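Long-range contact in type II restriction enzyme MspI (Moraxella sp., PDB 1SA3), which recognises the double-stranded DNA sequence 5'-CCGG-3' and cuts each strand after the first C, leaving 5'-phosphate ends: residues Y34-I38 against I205-V209. Coordinates in Å, arbitrary orientation, origin at the centre of the assembly. Numbering follows the deposited sequence.
Sequences YEKYI and IRFQV. With NA (sodium ion), chain G.
Helical residues 34-38, part of helix 23-41, lie across the face of extended residues 205-209, part of strand 203-210. The two short axes approach to 10.3 Å, with N-to-C directions 122° apart, and the closest CA pair is Tyr34 and Phe207 at 7.5 Å. Such a spacing leaves room for one layer of side chains, which buries 302 Å² in all.

Aromatic contacts dominate. Every second strand residue, Ile205, Phe207 and Val209, faces the helix, and Phe207 (m) sets its flat ring against Tyr34, Tyr37 and Ile38, with Tyr34 CD2 over one face. Phe207 CD2 meets Tyr34 CD2 at 3.5 Å; the Tyr34 (chi1 m) and Phe207 rings pair obliquely, centroids 4.7 Å apart and planes at 43°. Tyr37 (chi1 t) brings CD2 to 3.8 Å from Phe207 CE2. Both tyrosines suit burial because Tyr34 OH is hydrogen-bonded to Tyr10 OH, and Tyr37 OH to Glu59 and Gln58.

Aliphatic groups fill the flanks. Val209 and Ile205 are beta-branched, which favours strands. Val209 CG2 makes a CH-pi contact over one Tyr34 face, 4.1 Å from the centroid. Ile38, apolar (m,m), carries its CD1 methyl to the Phe207 ring edge at CZ (3.5 Å) and to Ile205 CD1 (4.2 Å).

Metal coordination occupies another side of the helix. Glu35, its CA-to-CB bond directed away from the strand, extends (t,t) so that its carboxylate, suited to a cation, holds sodium with OE1 at 2.4 Å and OE2 at 2.8 Å; two waters, the Asp84 carboxylate and the Asp99 backbone carbonyl complete the ligands. A helix packed on the central mixed sheet and contributing an acidic metal ligand is consistent with the PDDEXK nuclease core.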
ATOM      1  N   TYR E  34      -3.268   9.592  -9.622  1.00 15.21           N
ATOM      2  CA  TYR E  34      -2.515   9.866  -8.408  1.00 16.18           C
ATOM      3  C   TYR E  34      -1.124   9.247  -8.397  1.00 15.78           C
ATOM      4  O   TYR E  34      -0.232   9.726  -7.689  1.00 13.81           O
ATOM      5  CB  TYR E  34      -3.338   9.492  -7.172  1.00 13.52           C
ATOM      6  CG  TYR E  34      -4.315  10.601  -6.844  1.00 15.76           C
ATOM      7  CD1 TYR E  34      -5.638  10.570  -7.311  1.00 17.83           C
ATOM      8  CD2 TYR E  34      -3.883  11.741  -6.170  1.00 14.51           C
ATOM      9  CE1 TYR E  34      -6.495  11.658  -7.116  1.00 15.32           C
ATOM     10  CE2 TYR E  34      -4.720  12.827  -5.972  1.00 16.46           C
ATOM     11  CZ  TYR E  34      -6.023  12.785  -6.446  1.00 16.36           C
ATOM     12  OH  TYR E  34      -6.834  13.884  -6.261  1.00 16.49           O
ATOM     13  N   GLU E  35      -0.923   8.199  -9.187  1.00 17.24           N
ATOM     14  CA  GLU E  35       0.414   7.628  -9.286  1.00 17.94           C
ATOM     15  C   GLU E  35       1.235   8.687 -10.015  1.00 17.81           C
ATOM     16  O   GLU E  35       2.349   9.025  -9.620  1.00 17.16           O
ATOM     17  CB  GLU E  35       0.426   6.343 -10.114  1.00 15.91           C
ATOM     18  CG  GLU E  35       1.848   5.831 -10.360  1.00 17.52           C
ATOM     19  CD  GLU E  35       1.895   4.573 -11.196  1.00 20.91           C
ATOM     20  OE1 GLU E  35       1.037   3.691 -10.989  1.00 24.00           O
ATOM     21  OE2 GLU E  35       2.801   4.461 -12.049  1.00 22.98           O
ATOM     22  N   LYS E  36       0.658   9.228 -11.080  1.00 18.67           N
ATOM     23  CA  LYS E  36       1.332  10.236 -11.883  1.00 19.44           C
ATOM     24  C   LYS E  36       1.613  11.506 -11.081  1.00 18.14           C
ATOM     25  O   LYS E  36       2.606  12.187 -11.316  1.00 18.66           O
ATOM     26  CB  LYS E  36       0.482  10.558 -13.117  1.00 23.79           C
ATOM     27  CG  LYS E  36       1.287  10.872 -14.369  1.00 32.91           C
ATOM     28  CD  LYS E  36       1.483  12.352 -14.550  1.00 33.30           C
ATOM     29  CE  LYS E  36       2.104  12.659 -15.909  1.00 33.43           C
ATOM     30  NZ  LYS E  36       2.020  14.117 -16.213  1.00 26.44           N
ATOM     31  N   TYR E  37       0.732  11.816 -10.135  1.00 17.59           N
ATOM     32  CA  TYR E  37       0.884  12.996  -9.286  1.00 15.32           C
ATOM     33  C   TYR E  37       2.198  12.875  -8.509  1.00 16.18           C
ATOM     34  O   TYR E  37       2.956  13.840  -8.402  1.00 16.56           O
ATOM     35  CB  TYR E  37      -0.318  13.083  -8.341  1.00 15.72           C
ATOM     36  CG  TYR E  37      -0.450  14.351  -7.513  1.00 16.81           C
ATOM     37  CD1 TYR E  37       0.060  15.575  -7.952  1.00 16.58           C
ATOM     38  CD2 TYR E  37      -1.148  14.326  -6.309  1.00 13.34           C
ATOM     39  CE1 TYR E  37      -0.136  16.748  -7.196  1.00 15.70           C
ATOM     40  CE2 TYR E  37      -1.349  15.461  -5.564  1.00 13.67           C
ATOM     41  CZ  TYR E  37      -0.843  16.673  -6.006  1.00 15.95           C
ATOM     42  OH  TYR E  37      -1.079  17.790  -5.244  1.00 17.61           O
ATOM     43  N   ILE E  38       2.479  11.683  -7.987  1.00 15.19           N
ATOM     44  CA  ILE E  38       3.724  11.459  -7.251  1.00 14.43           C
ATOM     45  C   ILE E  38       4.912  11.524  -8.207  1.00 14.58           C
ATOM     46  O   ILE E  38       5.917  12.160  -7.904  1.00 15.95           O
ATOM     47  CB  ILE E  38       3.733  10.077  -6.533  1.00 14.79           C
ATOM     48  CG1 ILE E  38       2.653  10.035  -5.449  1.00 10.96           C
ATOM     49  CG2 ILE E  38       5.106   9.800  -5.907  1.00 14.26           C
ATOM     50  CD1 ILE E  38       2.881  10.994  -4.288  1.00 12.05           C
ATOM     51  N   ILE E 205       1.838   4.616  -0.043  1.00  9.19           N
ATOM     52  CA  ILE E 205       1.248   5.935  -0.221  1.00 12.75           C
ATOM     53  C   ILE E 205      -0.251   5.762  -0.400  1.00 11.05           C
ATOM     54  O   ILE E 205      -0.691   5.034  -1.280  1.00 12.86           O
ATOM     55  CB  ILE E 205       1.839   6.631  -1.477  1.00 13.67           C
ATOM     56  CG1 ILE E 205       3.352   6.791  -1.306  1.00 13.94           C
ATOM     57  CG2 ILE E 205       1.177   7.989  -1.706  1.00 12.83           C
ATOM     58  CD1 ILE E 205       4.050   7.431  -2.504  1.00 13.18           C
ATOM     59  N   ARG E 206      -1.027   6.424   0.450  1.00 15.02           N
ATOM     60  CA  ARG E 206      -2.479   6.332   0.389  1.00 14.45           C
ATOM     61  C   ARG E 206      -3.132   7.703   0.259  1.00 16.26           C
ATOM     62  O   ARG E 206      -3.119   8.497   1.202  1.00 15.32           O
ATOM     63  CB  ARG E 206      -3.023   5.645   1.644  1.00 15.31           C
ATOM     64  CG  ARG E 206      -2.507   4.233   1.876  1.00 17.79           C
ATOM     65  CD  ARG E 206      -2.972   3.277   0.791  1.00 21.03           C
ATOM     66  NE  ARG E 206      -2.536   1.910   1.062  1.00 25.41           N
ATOM     67  CZ  ARG E 206      -2.936   1.191   2.106  1.00 28.96           C
ATOM     68  NH1 ARG E 206      -3.789   1.705   2.983  1.00 32.66           N
ATOM     69  NH2 ARG E 206      -2.480  -0.041   2.279  1.00 32.90           N
ATOM     70  N   PHE E 207      -3.693   7.977  -0.912  1.00 16.10           N
ATOM     71  CA  PHE E 207      -4.385   9.240  -1.155  1.00 13.73           C
ATOM     72  C   PHE E 207      -5.840   9.073  -0.751  1.00 16.72           C
ATOM     73  O   PHE E 207      -6.500   8.111  -1.160  1.00 17.29           O
ATOM     74  CB  PHE E 207      -4.346   9.616  -2.636  1.00 12.19           C
ATOM     75  CG  PHE E 207      -3.038  10.170  -3.089  1.00 12.35           C
ATOM     76  CD1 PHE E 207      -2.128   9.370  -3.764  1.00 10.31           C
ATOM     77  CD2 PHE E 207      -2.717  11.497  -2.850  1.00 12.80           C
ATOM     78  CE1 PHE E 207      -0.905   9.894  -4.195  1.00 14.44           C
ATOM     79  CE2 PHE E 207      -1.505  12.031  -3.276  1.00 13.48           C
ATOM     80  CZ  PHE E 207      -0.598  11.225  -3.950  1.00 14.83           C
ATOM     81  N   GLN E 208      -6.329   9.986   0.075  1.00 18.49           N
ATOM     82  CA  GLN E 208      -7.722   9.946   0.472  1.00 18.02           C
ATOM     83  C   GLN E 208      -8.428  10.846  -0.541  1.00 17.05           C
ATOM     84  O   GLN E 208      -8.166  12.049  -0.616  1.00 16.39           O
ATOM     85  CB  GLN E 208      -7.904  10.487   1.884  1.00 21.89           C
ATOM     86  CG  GLN E 208      -9.346  10.428   2.350  1.00 27.84           C
ATOM     87  CD  GLN E 208      -9.488  10.832   3.799  1.00 32.57           C
ATOM     88  OE1 GLN E 208      -8.914  11.835   4.232  1.00 37.12           O
ATOM     89  NE2 GLN E 208     -10.262  10.065   4.555  1.00 33.02           N
ATOM     90  N   VAL E 209      -9.309  10.244  -1.327  1.00 19.10           N
ATOM     91  CA  VAL E 209     -10.032  10.961  -2.365  1.00 17.76           C
ATOM     92  C   VAL E 209     -11.520  10.726  -2.197  1.00 18.25           C
ATOM     93  O   VAL E 209     -11.983   9.583  -2.239  1.00 17.16           O
ATOM     94  CB  VAL E 209      -9.598  10.467  -3.751  1.00 16.24           C
ATOM     95  CG1 VAL E 209     -10.348  11.216  -4.829  1.00 15.81           C
ATOM     96  CG2 VAL E 209      -8.091  10.656  -3.917  1.00 10.46           C
TER
HETATM   97 NA    NA G 401       2.092   1.797 -11.890  1.00 29.81          NA
HETATM   98  O   HOH W   1       2.762  -0.354 -12.292  1.00 31.65           O
HETATM   99  O   HOH W   2       0.333   0.707 -10.670  1.00 40.47           O